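PDB 5KBP: glycosyl hydrolase, family 38 from Enterococcus faecalis, which probably hydrolyses alpha-mannosidic linkages in carbohydrates, as a member of glycosyl hydrolase family 38. Local coordinates for residues A[109-112]-A[113-117]; A[730-733]-A[734-737]; A[806-809]-A[810-813]. One frame throughout, in Å; residues are numbered along the deposited sequence.

Interaction 1. Residues A[109-112]-A[113-117]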
loop_
_atom_site.group_PDB
_atom_site.type_symbol
_atom_site.label_atom_id
_atom_site.label_comp_id
_atom_site.label_asym_id
_atom_site.label_seq_id
_atom_site.Cartn_x
_atom_site.Cartn_y
_atom_site.Cartn_z
ATOM N N ILE A 109 23.137 -0.932 -4.939
ATOM C CA ILE A 109 22.105 -0.836 -5.965
ATOM C C ILE A 109 22.239 0.472 -6.734
ATOM O O ILE A 109 22.040 0.513 -7.954
ATOM C CB ILE A 109 20.710 -0.992 -5.333
ATOM C CG1 ILE A 109 20.540 -2.408 -4.779
ATOM C CG2 ILE A 109 19.617 -0.676 -6.346
ATOM C CD1 ILE A 109 19.168 -2.682 -4.207
ATOM N N GLY A 110 22.581 1.558 -6.040
ATOM C CA GLY A 110 22.829 2.812 -6.732
ATOM C C GLY A 110 23.935 2.694 -7.761
ATOM O O GLY A 110 23.856 3.279 -8.843
ATOM N N HIS A 111 24.976 1.920 -7.442
ATOM C CA HIS A 111 26.063 1.706 -8.393
ATOM C C HIS A 111 25.601 0.865 -9.577
ATOM O O HIS A 111 25.800 1.247 -10.735
ATOM C CB HIS A 111 27.250 1.044 -7.694
ATOM C CG HIS A 111 28.349 0.636 -8.625
ATOM N ND1 HIS A 111 28.546 -0.671 -9.018
ATOM C CD2 HIS A 111 29.311 1.362 -9.243
ATOM C CE1 HIS A 111 29.581 -0.732 -9.836
ATOM N NE2 HIS A 111 30.064 0.488 -9.990
ATOM N N LEU A 112 24.980 -0.287 -9.303
ATOM C CA LEU A 112 24.560 -1.177 -10.380
ATOM C C LEU A 112 23.532 -0.510 -11.287
ATOM O O LEU A 112 23.524 -0.742 -12.503
ATOM C CB LEU A 112 24.000 -2.476 -9.800
ATOM C CG LEU A 112 24.966 -3.358 -9.005
ATOM C CD1 LEU A 112 24.229 -4.550 -8.428
ATOM C CD2 LEU A 112 26.130 -3.813 -9.872
ATOM N N GLU A 113 22.655 0.319 -10.716
ATOM C CA GLU A 113 21.672 1.024 -11.533
ATOM C C GLU A 113 22.324 2.132 -12.352
ATOM O O GLU A 113 21.962 2.347 -13.514
ATOM C CB GLU A 113 20.562 1.595 -10.651
ATOM C CG GLU A 113 19.664 0.541 -10.027
ATOM C CD GLU A 113 18.854 -0.216 -11.057
ATOM O OE1 GLU A 113 18.346 0.425 -12.001
ATOM O OE2 GLU A 113 18.730 -1.452 -10.929
ATOM N N SER A 114 23.286 2.847 -11.761
ATOM C CA SER A 114 23.966 3.912 -12.491
ATOM C C SER A 114 24.740 3.361 -13.682
ATOM O O SER A 114 24.820 4.010 -14.730
ATOM C CB SER A 114 24.899 4.676 -11.555
ATOM O OG SER A 114 24.175 5.294 -10.506
ATOM N N GLN A 115 25.311 2.163 -13.542
ATOM C CA GLN A 115 26.032 1.547 -14.648
ATOM C C GLN A 115 25.106 1.147 -15.789
ATOM O O GLN A 115 25.565 1.033 -16.930
ATOM C CB GLN A 115 26.815 0.328 -14.156
ATOM C CG GLN A 115 27.863 0.646 -13.098
ATOM C CD GLN A 115 28.936 1.585 -13.608
ATOM O OE1 GLN A 115 29.269 1.579 -14.793
ATOM N NE2 GLN A 115 29.480 2.405 -12.715
ATOM N N LYS A 116 23.817 0.930 -15.510
ATOM C CA LYS A 116 22.877 0.613 -16.579
ATOM C C LYS A 116 22.619 1.817 -17.474
ATOM O O LYS A 116 22.359 1.653 -18.672
ATOM C CB LYS A 116 21.563 0.100 -15.989
ATOM C CG LYS A 116 21.707 -1.175 -15.175
ATOM C CD LYS A 116 20.394 -1.561 -14.509
ATOM C CE LYS A 116 20.554 -2.802 -13.645
ATOM N NZ LYS A 116 19.295 -3.156 -12.933
ATOM N N TRP A 117 22.684 3.025 -16.916
ATOM C CA TRP A 117 22.474 4.245 -17.685
ATOM C C TRP A 117 23.778 4.829 -18.213
ATOM O O TRP A 117 23.830 5.295 -19.357
ATOM C CB TRP A 117 21.749 5.287 -16.828
ATOM C CG TRP A 117 20.416 4.826 -16.340
ATOM C CD1 TRP A 117 20.122 4.324 -15.107
ATOM C CD2 TRP A 117 19.195 4.814 -17.082
ATOM N NE1 TRP A 117 18.788 4.005 -15.033
ATOM C CE2 TRP A 117 18.196 4.295 -16.234
ATOM C CE3 TRP A 117 18.846 5.194 -18.381
ATOM C CZ2 TRP A 117 16.875 4.147 -16.642
ATOM C CZ3 TRP A 117 17.534 5.046 -18.784
ATOM C CH2 TRP A 117 16.566 4.527 -17.918
#
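Ser-114 reaches back one helical turn to the carbonyl of Gly-110 through two groups at once. Its backbone N donates to Gly-110 O at 3.0 Å, and its OG, at 2.6 Å from the same Gly-110 O, arrives from the opposite face of the carbonyl plane. Placing OG anti to the carbonyl carbon (chi1 -62°) sets the hydroxyl beside the backbone N, where it can share this acceptor. One residue further on, Gln-115 bends at chi2 and lays its CG over one face of the His-111 ring, 4.0 Å from the centroid, a CH-pi contact offset toward the rim; the amide is turned 47° from the ring plane. Both pairs are i to i+4 contacts within helix 100-117 of the N-terminal GH38 region, whose backbone adds the bond from Gln-115 N to His-111 O (3.0 Å). On another side, Ile-109 and Glu-113 run alongside each other, CG2 of Ile-109 meeting CG of Glu-113 at 3.9 Å. The extended chain of Lys-116 passes Leu-112 O and delivers NZ to Glu-113 OE2 at 2.7 Å, from above the carboxylate plane. Lys-345 of helix 337-348 makes a second salt bridge to that oxygen, and Ile-109 packs against the same helix.

Interaction 2. Residues A[730-733]-A[734-737]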
loop_
_atom_site.group_PDB
_atom_site.type_symbol
_atom_site.label_atom_id
_atom_site.label_comp_id
_atom_site.label_asym_id
_atom_site.label_seq_id
_atom_site.Cartn_x
_atom_site.Cartn_y
_atom_site.Cartn_z
ATOM N N ILE A 730 21.819 -2.640 27.155
ATOM C CA ILE A 730 20.386 -2.699 26.889
ATOM C C ILE A 730 20.201 -2.812 25.384
ATOM O O ILE A 730 20.559 -1.889 24.642
ATOM C CB ILE A 730 19.651 -1.464 27.435
ATOM C CG1 ILE A 730 19.918 -1.293 28.933
ATOM C CG2 ILE A 730 18.159 -1.570 27.163
ATOM C CD1 ILE A 730 19.423 -2.441 29.773
ATOM N N PHE A 731 19.648 -3.934 24.933
ATOM C CA PHE A 731 19.379 -4.141 23.520
ATOM C C PHE A 731 17.881 -4.068 23.252
ATOM O O PHE A 731 17.059 -4.170 24.167
ATOM C CB PHE A 731 19.953 -5.477 23.027
ATOM C CG PHE A 731 19.507 -6.675 23.818
ATOM C CD1 PHE A 731 20.224 -7.096 24.927
ATOM C CD2 PHE A 731 18.391 -7.400 23.433
ATOM C CE1 PHE A 731 19.824 -8.206 25.649
ATOM C CE2 PHE A 731 17.986 -8.512 24.151
ATOM C CZ PHE A 731 18.705 -8.916 25.260
ATOM N N ASN A 732 17.536 -3.884 21.978
ATOM C CA ASN A 732 16.159 -3.600 21.595
ATOM C C ASN A 732 15.934 -4.039 20.154
ATOM O O ASN A 732 16.869 -4.405 19.439
ATOM C CB ASN A 732 15.842 -2.109 21.754
ATOM C CG ASN A 732 16.555 -1.251 20.724
ATOM O OD1 ASN A 732 16.010 -0.963 19.659
ATOM N ND2 ASN A 732 17.781 -0.842 21.036
ATOM N N GLU A 733 14.668 -3.989 19.738
ATOM C CA GLU A 733 14.262 -4.264 18.359
ATOM C C GLU A 733 13.378 -3.110 17.897
ATOM O O GLU A 733 12.175 -3.095 18.173
ATOM C CB GLU A 733 13.530 -5.597 18.245
ATOM C CG GLU A 733 14.345 -6.806 18.660
ATOM C CD GLU A 733 13.599 -8.104 18.436
ATOM O OE1 GLU A 733 12.566 -8.079 17.735
ATOM O OE2 GLU A 733 14.042 -9.148 18.959
ATOM N N GLY A 734 13.969 -2.148 17.195
ATOM C CA GLY A 734 13.211 -1.036 16.661
ATOM C C GLY A 734 12.950 0.095 17.628
ATOM O O GLY A 734 12.183 1.007 17.296
ATOM N N LEU A 735 13.556 0.069 18.815
ATOM C CA LEU A 735 13.421 1.150 19.790
ATOM C C LEU A 735 14.687 1.995 19.693
ATOM O O LEU A 735 15.627 1.860 20.475
ATOM C CB LEU A 735 13.203 0.588 21.192
ATOM C CG LEU A 735 12.281 -0.631 21.302
ATOM C CD1 LEU A 735 12.147 -1.075 22.753
ATOM C CD2 LEU A 735 10.914 -0.347 20.691
ATOM N N ASN A 736 14.698 2.889 18.706
ATOM C CA ASN A 736 15.923 3.523 18.240
ATOM C C ASN A 736 16.234 4.852 18.919
ATOM O O ASN A 736 17.268 5.455 18.607
ATOM C CB ASN A 736 15.855 3.723 16.723
ATOM C CG ASN A 736 15.665 2.418 15.974
ATOM O OD1 ASN A 736 14.698 2.247 15.233
ATOM N ND2 ASN A 736 16.587 1.484 16.172
ATOM N N GLU A 737 15.388 5.328 19.829
ATOM C CA GLU A 737 15.667 6.542 20.588
ATOM C C GLU A 737 15.995 6.177 22.027
ATOM O O GLU A 737 15.260 5.412 22.662
ATOM C CB GLU A 737 14.486 7.514 20.558
ATOM C CG GLU A 737 14.821 8.877 21.153
ATOM C CD GLU A 737 13.599 9.740 21.374
ATOM O OE1 GLU A 737 13.055 9.729 22.498
ATOM O OE2 GLU A 737 13.176 10.425 20.422
#
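The side-chain oxygen of Asn-732 accepts the backbone N-H of Leu-735, with OD1 and N 2.8 Å apart. The bond is bent, 135° at the hydrogen, and the donor is tilted 31° from the plane of the amide carbonyl, so a short, bent bond spans the turn. With chi1 at 70°, CG of Asn-732 lies between its own backbone N and carbonyl carbon, and this turns the amide over the chain that follows. There OD1 also comes within 3.0 Å of Leu-735 O, an acceptor facing an acceptor; the latter carbonyl is hydrogen-bonded by the side-chain amide of Gln-715. Beside the polar link, CB of Asn-732 rests on the leucine, 3.8 Å from CB and 3.9 Å from CG of Leu-735, while CD2 of that leucine lies 3.9 Å from Glu-733 O. Between Glu-733 and Leu-735, Gly-734 adopts a left-handed backbone conformation, a bend at which a CB would be jammed against the carbonyl oxygen of Glu-733. Asn-736 turns its ND2 to Gln-715 O. Leu-735 packs on strands 772-783 and 745-753, which belong to different sheets. Leaving strand 727-732 of one sheet and entering strand 737-740 of the other, the chain forms a beta-arch within the beta-sandwich of the C-terminal GH38 region.

Interaction 3. Residues A[806-809]-A[810-813]. With SO4 (sulfate ion), chain D; SO4 (sulfate ion), chain H; SO4 (sulfate ion), chain J.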
loop_
_atom_site.group_PDB
_atom_site.type_symbol
_atom_site.label_atom_id
_atom_site.label_comp_id
_atom_site.label_asym_id
_atom_site.label_seq_id
_atom_site.Cartn_x
_atom_site.Cartn_y
_atom_site.Cartn_z
ATOM N N ALA A 806 12.604 -26.146 10.491
ATOM C CA ALA A 806 11.920 -26.677 9.324
ATOM C C ALA A 806 11.795 -28.185 9.450
ATOM O O ALA A 806 12.754 -28.865 9.818
ATOM C CB ALA A 806 12.666 -26.331 8.036
ATOM N N THR A 807 10.611 -28.696 9.134
ATOM C CA THR A 807 10.393 -30.130 9.080
ATOM C C THR A 807 10.597 -30.638 7.656
ATOM O O THR A 807 10.510 -29.888 6.681
ATOM C CB THR A 807 8.988 -30.488 9.566
ATOM O OG1 THR A 807 8.014 -29.906 8.689
ATOM C CG2 THR A 807 8.765 -29.969 10.978
ATOM N N THR A 808 10.881 -31.932 7.552
ATOM C CA THR A 808 11.056 -32.589 6.264
ATOM C C THR A 808 10.790 -34.074 6.456
ATOM O O THR A 808 10.665 -34.561 7.582
ATOM C CB THR A 808 12.455 -32.340 5.689
ATOM O OG1 THR A 808 12.564 -32.954 4.398
ATOM C CG2 THR A 808 13.518 -32.916 6.609
ATOM N N ALA A 809 10.695 -34.789 5.340
ATOM C CA ALA A 809 10.404 -36.211 5.378
ATOM C C ALA A 809 11.701 -37.015 5.468
ATOM O O ALA A 809 12.807 -36.469 5.451
ATOM C CB ALA A 809 9.582 -36.619 4.156
ATOM N N ARG A 810 11.562 -38.333 5.579
ATOM C CA ARG A 810 12.713 -39.223 5.543
ATOM C C ARG A 810 13.128 -39.461 4.098
ATOM O O ARG A 810 12.308 -39.858 3.266
ATOM C CB ARG A 810 12.394 -40.553 6.223
ATOM C CG ARG A 810 12.246 -40.476 7.731
ATOM C CD ARG A 810 12.104 -41.865 8.338
ATOM N NE ARG A 810 13.326 -42.657 8.215
ATOM C CZ ARG A 810 13.520 -43.608 7.305
ATOM N NH1 ARG A 810 12.568 -43.900 6.429
ATOM N NH2 ARG A 810 14.668 -44.272 7.273
ATOM N N HIS A 811 14.403 -39.219 3.804
ATOM C CA HIS A 811 14.924 -39.395 2.456
ATOM C C HIS A 811 16.441 -39.320 2.499
ATOM O O HIS A 811 17.017 -38.660 3.369
ATOM C CB HIS A 811 14.367 -38.334 1.496
ATOM C CG HIS A 811 14.410 -36.940 2.043
ATOM N ND1 HIS A 811 15.591 -36.279 2.306
ATOM C CD2 HIS A 811 13.417 -36.085 2.379
ATOM C CE1 HIS A 811 15.323 -35.075 2.779
ATOM N NE2 HIS A 811 14.010 -34.932 2.833
ATOM N N GLU A 812 17.075 -40.010 1.557
ATOM C CA GLU A 812 18.512 -39.873 1.380
ATOM C C GLU A 812 18.833 -38.514 0.767
ATOM O O GLU A 812 18.046 -37.951 0.000
ATOM C CB GLU A 812 19.053 -40.995 0.494
ATOM N N GLY A 813 20.001 -37.982 1.120
ATOM C CA GLY A 813 20.405 -36.682 0.627
ATOM C C GLY A 813 21.911 -36.572 0.543
ATOM O O GLY A 813 22.651 -37.405 1.070
HETATM S S SO4 D . 8.916 -43.721 6.736
HETATM O O1 SO4 D . 7.864 -43.718 5.723
HETATM O O2 SO4 D . 8.930 -45.011 7.420
HETATM O O3 SO4 D . 10.209 -43.499 6.095
HETATM O O4 SO4 D . 8.664 -42.660 7.706
HETATM S S SO4 H . 14.230 -41.756 -0.722
HETATM O O1 SO4 H . 13.992 -42.542 -1.928
HETATM O O2 SO4 H . 13.628 -42.430 0.425
HETATM O O3 SO4 H . 15.667 -41.619 -0.505
HETATM O O4 SO4 H . 13.633 -40.434 -0.878
HETATM S S SO4 J . 14.381 -46.767 3.906
HETATM O O1 SO4 J . 15.442 -47.587 3.330
HETATM O O2 SO4 J . 14.075 -47.243 5.251
HETATM O O3 SO4 J . 13.186 -46.864 3.073
HETATM O O4 SO4 J . 14.820 -45.376 3.969
#
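His-811 folds back on Thr-808 just beyond strand 804-807, where the chain leaves an antiparallel beta-sheet for a loop; strand 804-807 pairs there with strand 404-410. The compact part is the imidazole. Its NE2 shares a hydrogen bond of 2.9 Å with Thr-808 OG1, which lies near the ring plane, and the two side chains meet at about a right angle. Ala-809 O stands over one face of the ring, 3.2 Å from CD2 of His-811. Having CG between the backbone N and carbonyl carbon (chi1 46°) swings the ring back over the preceding residues. Thr-396 secures the same bend, its OG1 bonding both His-811 N and Ala-809 O.

The other side is looser and borders solvent. Arg-810 bends at chi3 and is anchored by NE to Phe-399 O; the outer nitrogens lie among sulfate ions, probably from the crystallisation liquor. NH1 to O3 of the chain D sulfate is doubtfully short, and NH2 makes a weak 3.5 Å bond to O4 of the chain J sulfate. The side chain of Glu-812 is not modelled beyond CB, but its backbone N donates almost straight (168°) to O3 of the chain H sulfate at 3.0 Å.

How the interactions relate
The three contacts follow one another along the chain and sit in separate parts of the molecule, none touching another. Interaction 1, within a helix of the N-terminal region, and interaction 2, at a buried crossing between sheets, have centres 33 Å apart. Interaction 3 is the most peripheral, with its centre about 36 Å from that of the chain, against about 10 Å for interaction 2; their nearest atoms are about 19 Å apart. Interactions 1 and 3 are separated by about 41 Å between centres. All lie away from Phe-253 and Tyr-256, which bind calcium in a crystal structure of this protein, though none is bound to this chain here, and the sulfates accompany residues 810-813 alone among these segments.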